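Local coordinates for protein fuculose-1-phosphate aldolase (Glaciozyma antarctica, PDB 4XXF) that binds zinc and belongs to the class II aldolase and adducin family, whose AraD-like fold is found here in an assembly of four chains, at residues A[13-18]-A[50-55]; A[21-26]-A[56-61]; A[142-147]-A[219-224]. One frame throughout, in Å; residues are numbered along the deposited sequence.

Interaction 1 (A[13-18]-A[50-55]); sequences ATVEAE and DPENKH
P51 meets V15 and E18, residues one turn apart at the start of helix 15-36, and accounts for the largest share of the area buried between 13-18 and 50-55. All the contacts across the gap are van der Waals. E18 has CG anti to its nitrogen (chi1 -177°) and a straight chain beyond it, which carries the side chain alongside the proline, the two running in opposite directions. E18 CD lies 3.5 Å from P51 CB, and E18 CG is 3.9 Å from that same carbon, so the methylene part of the glutamate as well as the carboxylate carbon rests on the ring. V15 does its work with one methyl: V15 CG1 touches E52 CB at 3.7 Å, crossing that side chain at about a right angle, and is a looser 4.3 Å from P51 CG. A rigid proline and a branched valine suit a meeting of surfaces that depends on shape.

The hydrogen bonds stay within each partner and fix its form. T14 is the N-cap of the helix, its OG1 accepting from A17 N at 3.0 Å. In the loop, D50 OD1 takes two backbone donors, E52 N at 2.9 Å from above the carboxylate plane and N53 N at 3.2 Å through the anti lone pair, an Asx turn widened into an Asx motif. N53 adds a second, simpler Asx turn, its OD1 accepting from H55 N at 2.9 Å.

Charge ties the two elements through a third residue: R19, next on the helix, forms salt bridges with both D50 and E52. The chemistry therefore implies an exposed seam in which turns held by their own hydrogen bonds present apolar carbon to the helix, while ionic links to R19 supply directed attraction beside it.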
loop_
_atom_site.group_PDB
_atom_site.type_symbol
_atom_site.label_atom_id
_atom_site.label_comp_id
_atom_site.label_asym_id
_atom_site.label_seq_id
_atom_site.Cartn_x
_atom_site.Cartn_y
_atom_site.Cartn_z
ATOM N N ALA A 13 -38.388 11.761 9.022
ATOM C CA ALA A 13 -39.706 12.383 9.090
ATOM C C ALA A 13 -40.718 11.719 8.160
ATOM O O ALA A 13 -41.881 11.527 8.519
ATOM C CB ALA A 13 -39.593 13.867 8.776
ATOM N N THR A 14 -40.273 11.383 6.954
ATOM C CA THR A 14 -41.120 10.746 5.955
ATOM C C THR A 14 -40.368 9.590 5.305
ATOM O O THR A 14 -39.139 9.504 5.397
ATOM C CB THR A 14 -41.551 11.725 4.845
ATOM O OG1 THR A 14 -40.393 12.138 4.105
ATOM C CG2 THR A 14 -42.241 12.950 5.428
ATOM N N VAL A 15 -41.107 8.717 4.634
ATOM C CA VAL A 15 -40.510 7.605 3.900
ATOM C C VAL A 15 -39.607 8.129 2.776
ATOM O O VAL A 15 -38.547 7.558 2.509
ATOM C CB VAL A 15 -41.603 6.664 3.326
ATOM C CG1 VAL A 15 -40.981 5.617 2.411
ATOM C CG2 VAL A 15 -42.351 5.990 4.449
ATOM N N GLU A 16 -40.009 9.224 2.137
ATOM C CA GLU A 16 -39.185 9.859 1.117
ATOM C C GLU A 16 -37.854 10.343 1.693
ATOM O O GLU A 16 -36.808 10.199 1.059
ATOM C CB GLU A 16 -39.917 11.042 0.467
ATOM C CG GLU A 16 -41.149 10.674 -0.370
ATOM C CD GLU A 16 -41.883 11.894 -0.937
ATOM O OE1 GLU A 16 -41.548 13.045 -0.563
ATOM O OE2 GLU A 16 -42.813 11.699 -1.752
ATOM N N ALA A 17 -37.888 10.923 2.889
ATOM C CA ALA A 17 -36.662 11.371 3.545
ATOM C C ALA A 17 -35.754 10.192 3.881
ATOM O O ALA A 17 -34.529 10.263 3.718
ATOM C CB ALA A 17 -36.981 12.162 4.804
ATOM N N GLU A 18 -36.354 9.109 4.366
ATOM C CA GLU A 18 -35.598 7.907 4.669
ATOM C C GLU A 18 -34.944 7.349 3.404
ATOM O O GLU A 18 -33.768 6.973 3.434
ATOM C CB GLU A 18 -36.486 6.847 5.326
ATOM C CG GLU A 18 -35.681 5.617 5.724
ATOM C CD GLU A 18 -36.481 4.592 6.512
ATOM O OE1 GLU A 18 -37.694 4.790 6.724
ATOM O OE2 GLU A 18 -35.873 3.577 6.920
ATOM N N ASP A 50 -35.569 -1.136 0.082
ATOM C CA ASP A 50 -36.341 0.104 0.041
ATOM C C ASP A 50 -37.213 0.227 1.283
ATOM O O ASP A 50 -37.779 -0.766 1.737
ATOM C CB ASP A 50 -37.213 0.167 -1.216
ATOM C CG ASP A 50 -37.887 1.507 -1.380
ATOM O OD1 ASP A 50 -39.065 1.633 -0.986
ATOM O OD2 ASP A 50 -37.221 2.438 -1.888
ATOM N N PRO A 51 -37.330 1.445 1.839
ATOM C CA PRO A 51 -38.082 1.584 3.093
ATOM C C PRO A 51 -39.592 1.553 2.931
ATOM O O PRO A 51 -40.300 1.482 3.940
ATOM C CB PRO A 51 -37.633 2.953 3.619
ATOM C CG PRO A 51 -37.176 3.697 2.402
ATOM C CD PRO A 51 -36.561 2.662 1.513
ATOM N N GLU A 52 -40.090 1.613 1.703
ATOM C CA GLU A 52 -41.535 1.593 1.496
ATOM C C GLU A 52 -42.020 0.210 1.071
ATOM O O GLU A 52 -43.038 -0.275 1.564
ATOM C CB GLU A 52 -41.939 2.639 0.461
ATOM C CG GLU A 52 -43.430 2.758 0.248
ATOM C CD GLU A 52 -43.803 4.000 -0.527
ATOM O OE1 GLU A 52 -42.948 4.511 -1.280
ATOM O OE2 GLU A 52 -44.956 4.464 -0.378
ATOM N N ASN A 53 -41.285 -0.418 0.159
ATOM C CA ASN A 53 -41.624 -1.752 -0.323
ATOM C C ASN A 53 -40.489 -2.710 0.001
ATOM O O ASN A 53 -39.405 -2.597 -0.556
ATOM C CB ASN A 53 -41.901 -1.729 -1.831
ATOM C CG ASN A 53 -42.475 -3.041 -2.351
ATOM O OD1 ASN A 53 -42.132 -4.126 -1.877
ATOM N ND2 ASN A 53 -43.356 -2.942 -3.339
ATOM N N LYS A 54 -40.766 -3.670 0.879
ATOM C CA LYS A 54 -39.748 -4.585 1.382
ATOM C C LYS A 54 -39.228 -5.558 0.326
ATOM O O LYS A 54 -38.246 -6.259 0.561
ATOM C CB LYS A 54 -40.301 -5.373 2.574
ATOM C CG LYS A 54 -41.425 -6.344 2.226
ATOM C CD LYS A 54 -42.053 -6.931 3.488
ATOM C CE LYS A 54 -43.337 -7.675 3.174
ATOM N NZ LYS A 54 -44.020 -8.139 4.416
ATOM N N HIS A 55 -39.885 -5.605 -0.828
ATOM C CA HIS A 55 -39.469 -6.503 -1.902
ATOM C C HIS A 55 -38.729 -5.765 -2.997
ATOM O O HIS A 55 -38.497 -6.318 -4.078
ATOM C CB HIS A 55 -40.674 -7.217 -2.516
ATOM C CG HIS A 55 -41.473 -8.016 -1.535
ATOM N ND1 HIS A 55 -40.941 -9.066 -0.818
ATOM C CD2 HIS A 55 -42.772 -7.924 -1.162
ATOM C CE1 HIS A 55 -41.877 -9.585 -0.043
ATOM N NE2 HIS A 55 -42.998 -8.912 -0.234
#

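Interaction 2 (A[21-26]-A[56-61]); sequences WLKERL and HFWVNP
K23 and L26, three residues apart on one side of helix 21-26, face W58 on strand 56-59. The axes of these short elements approach to 9.5 Å, and their N-to-C directions differ by 39°, so the helix runs askew over the strand in roughly the same sense. K23 and W58 have their CA atoms 7.3 Å apart, a gap that long side chains must fill.

The tryptophan does so with a broad face, and the lysine lies over it. K23 CD sits above the middle of the indole, and further out K23 CE stands 3.8 Å from the centroid of the six-membered ring, only 18° off its normal, a CH-pi contact over the face. A bend at chi3 (68°) turns the chain so that its end stays near the ring; K23 NZ lies 4.0 Å from the same centroid, an off-centre cation-pi interaction. Lysine fits here because its methylenes cover the aromatic surface while its charged end remains at the margin of the core. L26 meets the backbone of W58, its CD2 3.6 Å from W58 O and 4.2 Å from W58 CB. The NE1 of the buried W58 is satisfied by D50 OD2.

Around this pair, W58 also rests on L76 of strand 75-78, while L26 continues across the sheet onto L46 and V48 of strand 45-49. V59 points away from the helix and packs on T47, I75 and V77, and L22 and R25 join the helix to I190 of helix 190-213: helix packed on sheet, as in the layered alpha/beta architecture of AraD-like proteins.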
loop_
_atom_site.group_PDB
_atom_site.type_symbol
_atom_site.label_atom_id
_atom_site.label_comp_id
_atom_site.label_asym_id
_atom_site.label_seq_id
_atom_site.Cartn_x
_atom_site.Cartn_y
_atom_site.Cartn_z
ATOM N N TRP A 21 -31.934 9.366 2.434
ATOM C CA TRP A 21 -30.815 9.088 3.338
ATOM C C TRP A 21 -30.144 7.768 2.987
ATOM O O TRP A 21 -28.913 7.670 2.896
ATOM C CB TRP A 21 -31.287 9.041 4.802
ATOM C CG TRP A 21 -30.224 8.498 5.731
ATOM C CD1 TRP A 21 -30.033 7.190 6.099
ATOM C CD2 TRP A 21 -29.192 9.250 6.379
ATOM N NE1 TRP A 21 -28.950 7.091 6.946
ATOM C CE2 TRP A 21 -28.418 8.339 7.134
ATOM C CE3 TRP A 21 -28.850 10.604 6.400
ATOM C CZ2 TRP A 21 -27.326 8.742 7.899
ATOM C CZ3 TRP A 21 -27.759 11.004 7.164
ATOM C CH2 TRP A 21 -27.012 10.074 7.901
ATOM N N LEU A 22 -30.961 6.737 2.800
ATOM C CA LEU A 22 -30.447 5.398 2.529
ATOM C C LEU A 22 -29.703 5.325 1.202
ATOM O O LEU A 22 -28.669 4.676 1.126
ATOM C CB LEU A 22 -31.579 4.376 2.559
ATOM C CG LEU A 22 -32.185 4.084 3.931
ATOM C CD1 LEU A 22 -33.421 3.221 3.776
ATOM C CD2 LEU A 22 -31.174 3.413 4.858
ATOM N N LYS A 23 -30.204 5.979 0.163
ATOM C CA LYS A 23 -29.505 5.979 -1.119
ATOM C C LYS A 23 -28.145 6.670 -0.992
ATOM O O LYS A 23 -27.137 6.163 -1.492
ATOM C CB LYS A 23 -30.362 6.644 -2.204
ATOM C CG LYS A 23 -31.577 5.810 -2.619
ATOM C CD LYS A 23 -32.439 6.481 -3.688
ATOM C CE LYS A 23 -31.704 6.570 -5.020
ATOM N NZ LYS A 23 -32.552 7.244 -6.046
ATOM N N GLU A 24 -28.099 7.809 -0.314
ATOM C CA GLU A 24 -26.815 8.466 -0.124
ATOM C C GLU A 24 -25.873 7.576 0.710
ATOM O O GLU A 24 -24.662 7.509 0.443
ATOM C CB GLU A 24 -26.995 9.834 0.539
ATOM C CG GLU A 24 -25.653 10.553 0.751
ATOM C CD GLU A 24 -25.744 11.788 1.628
ATOM O OE1 GLU A 24 -26.862 12.195 2.008
ATOM O OE2 GLU A 24 -24.680 12.352 1.957
ATOM N N ARG A 25 -26.419 6.889 1.710
ATOM C CA ARG A 25 -25.604 6.070 2.599
ATOM C C ARG A 25 -25.044 4.872 1.829
ATOM O O ARG A 25 -23.897 4.467 2.061
ATOM C CB ARG A 25 -26.419 5.607 3.818
ATOM C CG ARG A 25 -25.598 5.261 5.053
ATOM C CD ARG A 25 -24.885 6.495 5.579
ATOM N NE ARG A 25 -24.377 6.350 6.939
ATOM C CZ ARG A 25 -23.659 7.288 7.545
ATOM N NH1 ARG A 25 -23.391 8.421 6.906
ATOM N NH2 ARG A 25 -23.210 7.103 8.776
ATOM N N LEU A 26 -25.842 4.296 0.931
ATOM C CA LEU A 26 -25.388 3.183 0.101
ATOM C C LEU A 26 -24.273 3.634 -0.827
ATOM O O LEU A 26 -23.274 2.925 -0.992
ATOM C CB LEU A 26 -26.552 2.596 -0.711
ATOM C CG LEU A 26 -26.169 1.368 -1.536
ATOM C CD1 LEU A 26 -25.696 0.244 -0.643
ATOM C CD2 LEU A 26 -27.297 0.916 -2.420
ATOM N N HIS A 56 -38.372 -4.513 -2.728
ATOM C CA HIS A 56 -37.607 -3.703 -3.670
ATOM C C HIS A 56 -36.277 -3.341 -3.044
ATOM O O HIS A 56 -36.205 -3.161 -1.828
ATOM C CB HIS A 56 -38.349 -2.427 -4.054
ATOM C CG HIS A 56 -39.588 -2.664 -4.858
ATOM N ND1 HIS A 56 -40.446 -1.646 -5.215
ATOM C CD2 HIS A 56 -40.109 -3.797 -5.379
ATOM C CE1 HIS A 56 -41.447 -2.145 -5.918
ATOM N NE2 HIS A 56 -41.271 -3.450 -6.029
ATOM N N PHE A 57 -35.247 -3.217 -3.872
ATOM C CA PHE A 57 -33.884 -3.001 -3.393
ATOM C C PHE A 57 -33.140 -2.013 -4.262
ATOM O O PHE A 57 -33.254 -2.045 -5.491
ATOM C CB PHE A 57 -33.138 -4.335 -3.356
ATOM C CG PHE A 57 -33.867 -5.381 -2.586
ATOM C CD1 PHE A 57 -34.802 -6.202 -3.203
ATOM C CD2 PHE A 57 -33.661 -5.503 -1.225
ATOM C CE1 PHE A 57 -35.505 -7.139 -2.473
ATOM C CE2 PHE A 57 -34.359 -6.435 -0.491
ATOM C CZ PHE A 57 -35.287 -7.255 -1.109
ATOM N N TRP A 58 -32.365 -1.143 -3.625
ATOM C CA TRP A 58 -31.430 -0.269 -4.326
ATOM C C TRP A 58 -30.078 -0.963 -4.412
ATOM O O TRP A 58 -29.649 -1.621 -3.461
ATOM C CB TRP A 58 -31.314 1.085 -3.614
ATOM C CG TRP A 58 -32.604 1.837 -3.665
ATOM C CD1 TRP A 58 -33.590 1.837 -2.721
ATOM C CD2 TRP A 58 -33.072 2.662 -4.739
ATOM N NE1 TRP A 58 -34.645 2.624 -3.135
ATOM C CE2 TRP A 58 -34.350 3.142 -4.370
ATOM C CE3 TRP A 58 -32.535 3.045 -5.975
ATOM C CZ2 TRP A 58 -35.102 3.980 -5.198
ATOM C CZ3 TRP A 58 -33.289 3.883 -6.799
ATOM C CH2 TRP A 58 -34.554 4.340 -6.401
ATOM N N VAL A 59 -29.422 -0.835 -5.562
ATOM C CA VAL A 59 -28.176 -1.551 -5.803
ATOM C C VAL A 59 -27.333 -0.758 -6.787
ATOM O O VAL A 59 -27.847 0.057 -7.558
ATOM C CB VAL A 59 -28.460 -2.994 -6.332
ATOM C CG1 VAL A 59 -29.156 -2.943 -7.667
ATOM C CG2 VAL A 59 -27.191 -3.843 -6.425
ATOM N N ASN A 60 -26.025 -0.981 -6.747
ATOM C CA ASN A 60 -25.133 -0.434 -7.763
ATOM C C ASN A 60 -25.399 -1.043 -9.135
ATOM O O ASN A 60 -25.708 -2.230 -9.238
ATOM C CB ASN A 60 -23.681 -0.667 -7.353
ATOM C CG ASN A 60 -23.381 -2.123 -7.064
ATOM O OD1 ASN A 60 -23.930 -2.724 -6.134
ATOM N ND2 ASN A 60 -22.485 -2.702 -7.856
ATOM N N PRO A 61 -25.323 -0.218 -10.196
ATOM C CA PRO A 61 -25.561 -0.716 -11.553
ATOM C C PRO A 61 -24.333 -1.446 -12.089
ATOM O O PRO A 61 -23.202 -1.051 -11.802
ATOM C CB PRO A 61 -25.850 0.556 -12.347
ATOM C CG PRO A 61 -25.038 1.609 -11.639
ATOM C CD PRO A 61 -25.120 1.245 -10.171
#

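Interaction 3 (A[142-147]-A[219-224]); sequences AFYGDV and IDEPQA
Y144 buries more surface here than any other residue, its ring meeting A224 with a face and E221 with an edge. With CG anti to the backbone nitrogen, the side chain stretches out from the loop toward the first turn of helix 221-231.

A224 lies under the ring. Its CB is 3.7 Å from Y144 CD1 and 4.0 Å from the ring centroid, 24° off the normal: a CH-pi contact, displaced toward the rim. The small methyl suits the place, since it lets the flat ring come down close to the helix backbone; Y144 CD2 is 4.1 Å from A224 O. A225, the next helix residue, also touches the tyrosine.

E221 comes to the phenol end. Its chain is bent at chi2 (-124°), away from a staggered value, and this brings the carboxylate to the ring edge, with CD in the ring plane and the two planes 80° apart. E221 OE1 is 3.4 Å from Y144 CE1. The hydrogen bond from Y144 OH to E221 OE1 measures 2.3 Å, too short to be taken literally, so its exact length is doubtful even though the phenol and the carboxylate clearly meet.

The loop is shaped to offer this ring. F143 to D146 form a type II beta turn, closed by D146 N to F143 O at 2.9 Å, with Y144 at its second position and G145 at the third, where positive phi favours glycine. D146 is held in turn by K174. What results is a beta turn leading into strand 147-150 that docks its projecting aromatic on a helix N-terminus, at the periphery of the alpha/beta fold.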
loop_
_atom_site.group_PDB
_atom_site.type_symbol
_atom_site.label_atom_id
_atom_site.label_comp_id
_atom_site.label_asym_id
_atom_site.label_seq_id
_atom_site.Cartn_x
_atom_site.Cartn_y
_atom_site.Cartn_z
ATOM N N ALA A 142 -15.605 -9.663 17.235
ATOM C CA ALA A 142 -16.880 -9.256 16.656
ATOM C C ALA A 142 -17.528 -10.415 15.889
ATOM O O ALA A 142 -18.743 -10.409 15.647
ATOM C CB ALA A 142 -16.683 -8.053 15.738
ATOM N N PHE A 143 -16.715 -11.406 15.519
ATOM C CA PHE A 143 -17.165 -12.553 14.725
ATOM C C PHE A 143 -17.225 -13.853 15.504
ATOM O O PHE A 143 -17.533 -14.906 14.931
ATOM C CB PHE A 143 -16.250 -12.737 13.517
ATOM C CG PHE A 143 -16.220 -11.541 12.621
ATOM C CD1 PHE A 143 -17.284 -11.263 11.784
ATOM C CD2 PHE A 143 -15.156 -10.659 12.660
ATOM C CE1 PHE A 143 -17.270 -10.138 10.984
ATOM C CE2 PHE A 143 -15.136 -9.532 11.858
ATOM C CZ PHE A 143 -16.196 -9.263 11.028
ATOM N N TYR A 144 -16.943 -13.795 16.799
ATOM C CA TYR A 144 -16.974 -14.993 17.634
ATOM C C TYR A 144 -18.337 -15.667 17.586
ATOM O O TYR A 144 -19.344 -15.067 17.933
ATOM C CB TYR A 144 -16.601 -14.637 19.071
ATOM C CG TYR A 144 -16.811 -15.765 20.041
ATOM C CD1 TYR A 144 -15.970 -16.867 20.039
ATOM C CD2 TYR A 144 -17.858 -15.736 20.938
ATOM C CE1 TYR A 144 -16.161 -17.908 20.916
ATOM C CE2 TYR A 144 -18.055 -16.767 21.821
ATOM C CZ TYR A 144 -17.205 -17.846 21.799
ATOM O OH TYR A 144 -17.417 -18.876 22.688
ATOM N N GLY A 145 -18.351 -16.907 17.115
ATOM C CA GLY A 145 -19.579 -17.670 16.983
ATOM C C GLY A 145 -20.582 -17.080 16.008
ATOM O O GLY A 145 -21.747 -17.496 16.001
ATOM N N ASP A 146 -20.148 -16.138 15.176
ATOM C CA ASP A 146 -21.091 -15.396 14.345
ATOM C C ASP A 146 -20.603 -15.196 12.920
ATOM O O ASP A 146 -21.039 -14.266 12.236
ATOM C CB ASP A 146 -21.409 -14.034 14.980
ATOM C CG ASP A 146 -22.811 -13.535 14.635
ATOM O OD1 ASP A 146 -23.744 -14.363 14.489
ATOM O OD2 ASP A 146 -22.995 -12.307 14.533
ATOM N N VAL A 147 -19.699 -16.063 12.462
ATOM C CA VAL A 147 -19.290 -16.039 11.063
ATOM C C VAL A 147 -19.372 -17.458 10.507
ATOM O O VAL A 147 -18.922 -18.421 11.139
ATOM C CB VAL A 147 -17.867 -15.425 10.862
ATOM C CG1 VAL A 147 -16.806 -16.132 11.705
ATOM C CG2 VAL A 147 -17.485 -15.431 9.388
ATOM N N ILE A 219 -7.625 -16.584 21.304
ATOM C CA ILE A 219 -8.168 -15.993 22.520
ATOM C C ILE A 219 -8.975 -17.056 23.254
ATOM O O ILE A 219 -9.688 -17.833 22.626
ATOM C CB ILE A 219 -9.041 -14.778 22.190
ATOM C CG1 ILE A 219 -8.152 -13.665 21.657
ATOM C CG2 ILE A 219 -9.817 -14.303 23.416
ATOM C CD1 ILE A 219 -8.910 -12.498 21.066
ATOM N N ASP A 220 -8.830 -17.121 24.576
ATOM C CA ASP A 220 -9.608 -18.057 25.383
ATOM C C ASP A 220 -11.092 -17.762 25.175
ATOM O O ASP A 220 -11.488 -16.603 25.112
ATOM C CB ASP A 220 -9.217 -17.942 26.859
ATOM C CG ASP A 220 -9.682 -19.124 27.686
ATOM O OD1 ASP A 220 -9.906 -20.212 27.110
ATOM O OD2 ASP A 220 -9.819 -18.964 28.918
ATOM N N GLU A 221 -11.912 -18.799 25.039
ATOM C CA GLU A 221 -13.306 -18.585 24.651
ATOM C C GLU A 221 -14.116 -17.683 25.604
ATOM O O GLU A 221 -14.905 -16.876 25.126
ATOM C CB GLU A 221 -14.025 -19.925 24.465
ATOM C CG GLU A 221 -13.646 -20.648 23.174
ATOM C CD GLU A 221 -14.851 -20.981 22.308
ATOM O OE1 GLU A 221 -15.998 -20.745 22.754
ATOM O OE2 GLU A 221 -14.649 -21.478 21.178
ATOM N N PRO A 222 -13.915 -17.783 26.932
ATOM C CA PRO A 222 -14.671 -16.845 27.779
ATOM C C PRO A 222 -14.347 -15.381 27.465
ATOM O O PRO A 222 -15.247 -14.535 27.443
ATOM C CB PRO A 222 -14.222 -17.215 29.192
ATOM C CG PRO A 222 -13.846 -18.655 29.088
ATOM C CD PRO A 222 -13.186 -18.771 27.747
ATOM N N GLN A 223 -13.076 -15.078 27.206
ATOM C CA GLN A 223 -12.679 -13.727 26.854
ATOM C C GLN A 223 -13.277 -13.312 25.505
ATOM O O GLN A 223 -13.699 -12.166 25.330
ATOM C CB GLN A 223 -11.151 -13.619 26.838
ATOM C CG GLN A 223 -10.502 -13.609 28.228
ATOM C CD GLN A 223 -10.743 -14.887 29.027
ATOM O OE1 GLN A 223 -10.977 -15.955 28.461
ATOM N NE2 GLN A 223 -10.701 -14.774 30.348
ATOM N N ALA A 224 -13.316 -14.247 24.554
ATOM C CA ALA A 224 -13.894 -13.948 23.241
ATOM C C ALA A 224 -15.383 -13.628 23.363
ATOM O O ALA A 224 -15.876 -12.691 22.734
ATOM C CB ALA A 224 -13.672 -15.107 22.270
#

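Overall arrangement
Interactions 1 and 2 share helix 15-36 and adjoin each other, their centres 11 Å apart. D50 joins them, pairing with H56 through the backbone, while P51 of interaction 1 packs on L22 of interaction 2. The first is a surface seam at the helix start; the second, further along, is buried against the sheet, and a lysine-tryptophan cation-pi and CH-pi contact replaces the surface packing on a proline. Interaction 3 is separate, on the other side of the chain's centre from interaction 2 and about 22 Å from interaction 1 at the nearest atoms. Partly buried, it brings together different elements and alone has a hydrogen bond between its segments, though its very short length is doubtful.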